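PDB 1ODK: purine nucleoside phosphorylase from Thermus thermophilus, which probably catalyses the reversible phosphorolysis of purine nucleosides, releasing the free base and a pentose 1-phosphate. Local coordinates for residues P10-G21 with L77-V88. Numbering follows the deposited sequence.
Sequences PGDVAERVLLPG and LVRLGARVLVRV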
loop_
_atom_site.group_PDB
_atom_site.type_symbol
_atom_site.label_atom_id
_atom_site.label_comp_id
_atom_site.label_asym_id
_atom_site.label_seq_id
_atom_site.Cartn_x
_atom_site.Cartn_y
_atom_site.Cartn_z
ATOM N N PRO B 10 -37.575 -7.557 -14.117
ATOM C CA PRO B 10 -37.771 -8.036 -12.744
ATOM C C PRO B 10 -38.589 -9.322 -12.599
ATOM O O PRO B 10 -38.218 -10.207 -11.826
ATOM C CB PRO B 10 -38.417 -6.839 -12.064
ATOM C CG PRO B 10 -37.672 -5.694 -12.694
ATOM C CD PRO B 10 -37.633 -6.082 -14.169
ATOM N N GLY B 11 -39.685 -9.437 -13.345
ATOM C CA GLY B 11 -40.511 -10.632 -13.255
ATOM C C GLY B 11 -39.838 -11.919 -13.711
ATOM O O GLY B 11 -40.256 -13.013 -13.332
ATOM N N ASP B 12 -38.791 -11.796 -14.520
ATOM C CA ASP B 12 -38.070 -12.960 -15.038
ATOM C C ASP B 12 -37.200 -13.703 -14.028
ATOM O O ASP B 12 -37.022 -14.914 -14.136
ATOM C CB ASP B 12 -37.162 -12.557 -16.202
ATOM C CG ASP B 12 -37.927 -12.068 -17.404
ATOM O OD1 ASP B 12 -39.031 -12.592 -17.660
ATOM O OD2 ASP B 12 -37.410 -11.169 -18.103
ATOM N N VAL B 13 -36.648 -12.974 -13.066
ATOM C CA VAL B 13 -35.743 -13.558 -12.078
ATOM C C VAL B 13 -36.386 -13.917 -10.745
ATOM O O VAL B 13 -37.116 -13.120 -10.162
ATOM C CB VAL B 13 -34.558 -12.596 -11.821
ATOM C CG1 VAL B 13 -33.589 -13.202 -10.815
ATOM C CG2 VAL B 13 -33.856 -12.284 -13.149
ATOM N N ALA B 14 -36.095 -15.120 -10.260
ATOM C CA ALA B 14 -36.642 -15.586 -8.990
ATOM C C ALA B 14 -35.838 -15.025 -7.824
ATOM O O ALA B 14 -34.742 -14.494 -8.008
ATOM C CB ALA B 14 -36.622 -17.112 -8.939
ATOM N N GLU B 15 -36.387 -15.139 -6.620
ATOM C CA GLU B 15 -35.688 -14.653 -5.439
ATOM C C GLU B 15 -34.453 -15.501 -5.158
ATOM O O GLU B 15 -33.449 -14.995 -4.653
ATOM C CB GLU B 15 -36.611 -14.676 -4.219
ATOM C CG GLU B 15 -37.648 -13.574 -4.207
ATOM C CD GLU B 15 -38.453 -13.547 -2.919
ATOM O OE1 GLU B 15 -39.278 -12.623 -2.761
ATOM O OE2 GLU B 15 -38.264 -14.443 -2.067
ATOM N N ARG B 16 -34.539 -16.789 -5.483
ATOM C CA ARG B 16 -33.441 -17.726 -5.268
ATOM C C ARG B 16 -32.715 -17.957 -6.585
ATOM O O ARG B 16 -33.333 -18.329 -7.584
ATOM C CB ARG B 16 -33.984 -19.049 -4.719
ATOM C CG ARG B 16 -34.731 -18.882 -3.404
ATOM C CD ARG B 16 -35.347 -20.183 -2.909
ATOM N NE ARG B 16 -35.961 -19.990 -1.595
ATOM C CZ ARG B 16 -37.053 -19.265 -1.379
ATOM N NH1 ARG B 16 -37.533 -19.137 -0.148
ATOM N NH2 ARG B 16 -37.680 -18.684 -2.394
ATOM N N VAL B 17 -31.398 -17.765 -6.579
ATOM C CA VAL B 17 -30.612 -17.898 -7.802
ATOM C C VAL B 17 -29.292 -18.648 -7.636
ATOM O O VAL B 17 -28.584 -18.443 -6.653
ATOM C CB VAL B 17 -30.251 -16.492 -8.352
ATOM C CG1 VAL B 17 -29.701 -16.601 -9.768
ATOM C CG2 VAL B 17 -31.464 -15.573 -8.284
ATOM N N LEU B 18 -28.968 -19.514 -8.596
ATOM C CA LEU B 18 -27.689 -20.222 -8.579
ATOM C C LEU B 18 -26.808 -19.448 -9.563
ATOM O O LEU B 18 -27.289 -19.002 -10.609
ATOM C CB LEU B 18 -27.821 -21.675 -9.048
ATOM C CG LEU B 18 -28.636 -22.670 -8.211
ATOM C CD1 LEU B 18 -28.187 -24.087 -8.565
ATOM C CD2 LEU B 18 -28.444 -22.418 -6.729
ATOM N N LEU B 19 -25.529 -19.295 -9.228
ATOM C CA LEU B 19 -24.600 -18.548 -10.064
ATOM C C LEU B 19 -23.415 -19.342 -10.610
ATOM O O LEU B 19 -22.318 -19.289 -10.049
ATOM C CB LEU B 19 -24.049 -17.346 -9.281
ATOM C CG LEU B 19 -25.050 -16.302 -8.777
ATOM C CD1 LEU B 19 -24.348 -15.276 -7.895
ATOM C CD2 LEU B 19 -25.707 -15.618 -9.963
ATOM N N PRO B 20 -23.615 -20.105 -11.695
ATOM C CA PRO B 20 -22.453 -20.838 -12.206
ATOM C C PRO B 20 -21.636 -19.839 -13.033
ATOM O O PRO B 20 -22.165 -18.813 -13.448
ATOM C CB PRO B 20 -23.082 -21.935 -13.062
ATOM C CG PRO B 20 -24.346 -21.282 -13.573
ATOM C CD PRO B 20 -24.860 -20.531 -12.362
ATOM N N GLY B 21 -20.355 -20.114 -13.258
ATOM C CA GLY B 21 -19.560 -19.183 -14.046
ATOM C C GLY B 21 -19.676 -19.467 -15.536
ATOM O O GLY B 21 -19.671 -18.562 -16.372
ATOM N N LEU B 77 -28.598 -8.530 -10.880
ATOM C CA LEU B 77 -29.530 -9.542 -10.385
ATOM C C LEU B 77 -30.303 -9.024 -9.170
ATOM O O LEU B 77 -31.497 -9.293 -9.026
ATOM C CB LEU B 77 -28.788 -10.829 -10.001
ATOM C CG LEU B 77 -28.387 -11.759 -11.148
ATOM C CD1 LEU B 77 -27.655 -12.968 -10.585
ATOM C CD2 LEU B 77 -29.633 -12.204 -11.916
ATOM N N VAL B 78 -29.617 -8.283 -8.301
ATOM C CA VAL B 78 -30.250 -7.726 -7.113
ATOM C C VAL B 78 -31.315 -6.712 -7.530
ATOM O O VAL B 78 -32.396 -6.654 -6.938
ATOM C CB VAL B 78 -29.214 -7.046 -6.186
ATOM C CG1 VAL B 78 -29.925 -6.238 -5.101
ATOM C CG2 VAL B 78 -28.333 -8.104 -5.541
ATOM N N ARG B 79 -31.008 -5.922 -8.553
ATOM C CA ARG B 79 -31.962 -4.942 -9.053
ATOM C C ARG B 79 -33.166 -5.669 -9.643
ATOM O O ARG B 79 -34.279 -5.152 -9.632
ATOM C CB ARG B 79 -31.319 -4.057 -10.125
ATOM C CG ARG B 79 -30.374 -2.992 -9.586
ATOM C CD ARG B 79 -31.067 -2.130 -8.539
ATOM N NE ARG B 79 -30.690 -0.720 -8.628
ATOM C CZ ARG B 79 -31.091 0.102 -9.596
ATOM N NH1 ARG B 79 -31.885 -0.340 -10.565
ATOM N NH2 ARG B 79 -30.708 1.371 -9.588
ATOM N N LEU B 80 -32.933 -6.877 -10.147
ATOM C CA LEU B 80 -33.993 -7.678 -10.750
ATOM C C LEU B 80 -34.799 -8.478 -9.729
ATOM O O LEU B 80 -35.712 -9.213 -10.099
ATOM C CB LEU B 80 -33.401 -8.622 -11.806
ATOM C CG LEU B 80 -32.885 -7.939 -13.077
ATOM C CD1 LEU B 80 -32.102 -8.923 -13.938
ATOM C CD2 LEU B 80 -34.071 -7.362 -13.851
ATOM N N GLY B 81 -34.454 -8.346 -8.450
ATOM C CA GLY B 81 -35.192 -9.048 -7.415
ATOM C C GLY B 81 -34.534 -10.247 -6.754
ATOM O O GLY B 81 -35.167 -10.909 -5.925
ATOM N N ALA B 82 -33.284 -10.548 -7.104
ATOM C CA ALA B 82 -32.610 -11.688 -6.487
ATOM C C ALA B 82 -32.390 -11.389 -5.005
ATOM O O ALA B 82 -31.982 -10.284 -4.643
ATOM C CB ALA B 82 -31.272 -11.965 -7.187
ATOM N N ARG B 83 -32.663 -12.377 -4.156
ATOM C CA ARG B 83 -32.523 -12.222 -2.708
ATOM C C ARG B 83 -31.587 -13.252 -2.085
ATOM O O ARG B 83 -30.948 -12.986 -1.067
ATOM C CB ARG B 83 -33.902 -12.316 -2.050
ATOM C CG ARG B 83 -34.830 -11.190 -2.465
ATOM C CD ARG B 83 -34.363 -9.863 -1.878
ATOM N NE ARG B 83 -34.716 -8.723 -2.721
ATOM C CZ ARG B 83 -35.946 -8.443 -3.144
ATOM N NH1 ARG B 83 -36.966 -9.223 -2.805
ATOM N NH2 ARG B 83 -36.155 -7.382 -3.916
ATOM N N VAL B 84 -31.525 -14.430 -2.696
ATOM C CA VAL B 84 -30.664 -15.511 -2.232
ATOM C C VAL B 84 -29.832 -15.952 -3.434
ATOM O O VAL B 84 -30.369 -16.480 -4.406
ATOM C CB VAL B 84 -31.500 -16.698 -1.701
ATOM C CG1 VAL B 84 -30.588 -17.815 -1.238
ATOM C CG2 VAL B 84 -32.392 -16.231 -0.550
ATOM N N LEU B 85 -28.522 -15.730 -3.369
ATOM C CA LEU B 85 -27.650 -16.082 -4.483
ATOM C C LEU B 85 -26.523 -17.011 -4.071
ATOM O O LEU B 85 -25.698 -16.667 -3.220
ATOM C CB LEU B 85 -27.063 -14.813 -5.115
ATOM C CG LEU B 85 -28.076 -13.747 -5.543
ATOM C CD1 LEU B 85 -28.495 -12.940 -4.325
ATOM C CD2 LEU B 85 -27.463 -12.819 -6.581
ATOM N N VAL B 86 -26.485 -18.185 -4.689
ATOM C CA VAL B 86 -25.462 -19.167 -4.369
ATOM C C VAL B 86 -24.560 -19.478 -5.553
ATOM O O VAL B 86 -25.007 -20.006 -6.576
ATOM C CB VAL B 86 -26.099 -20.485 -3.852
ATOM C CG1 VAL B 86 -25.021 -21.541 -3.602
ATOM C CG2 VAL B 86 -26.875 -20.209 -2.565
ATOM N N ARG B 87 -23.287 -19.129 -5.417
ATOM C CA ARG B 87 -22.326 -19.417 -6.466
ATOM C C ARG B 87 -22.028 -20.910 -6.468
ATOM O O ARG B 87 -21.862 -21.525 -5.415
ATOM C CB ARG B 87 -21.015 -18.646 -6.247
ATOM C CG ARG B 87 -19.845 -19.168 -7.098
ATOM C CD ARG B 87 -18.634 -18.239 -7.055
ATOM N NE ARG B 87 -17.386 -18.935 -7.383
ATOM C CZ ARG B 87 -17.113 -19.492 -8.559
ATOM N NH1 ARG B 87 -17.999 -19.439 -9.550
ATOM N NH2 ARG B 87 -15.956 -20.116 -8.739
ATOM N N VAL B 88 -22.000 -21.494 -7.659
ATOM C CA VAL B 88 -21.660 -22.898 -7.816
ATOM C C VAL B 88 -20.597 -22.888 -8.899
ATOM O O VAL B 88 -20.838 -22.433 -10.017
ATOM C CB VAL B 88 -22.866 -23.765 -8.262
ATOM C CG1 VAL B 88 -23.853 -23.907 -7.110
ATOM C CG2 VAL B 88 -23.550 -23.150 -9.482
HETATM O O HOH W 1 -37.438 -11.822 -7.461
HETATM O O HOH W 2 -19.955 -17.892 -10.388
#
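V17 and L19 share a sheet face with L85 and meet L77, at the end of helix 67-79. CG2 of V17 rests on A82 CB at 3.8 Å. The two branches of L19 divide: CD1 lies against L85 CB, while CD2 meets L77 CD1 at 3.3 Å, tight for two methyls. Further out, the V13 and L80 side chains cross at roughly a right angle, with V13 CG2 3.9 Å from L80 CD1.

The backbones form a parallel ladder, from V17 N to V84 O (2.7 Å) through V86 N to V17 O and L19 N to V86 O. At its start E15 O takes two bonds, from R83 N on an in-plane lone pair and from V84 N, both 2.8 Å. A Schellman motif at G81 ends the helix and turns the chain into this strand; a water joins V13 O to G81 O.

A second water, 2.6 Å from R87 NH1, also donates to L19 O, while E179 and E181 salt-bridge R87. Strand 56-61 flanks 16-20 on its other edge, and helix 214-233 packs against L18, V86 and V88. Apolar packing and strand pairing thus hold strand 16-20 to the neighbouring strand and helix end; the E15 and R83 side chains, OE1 and NH1 4.1 Å apart, probably attract only weakly.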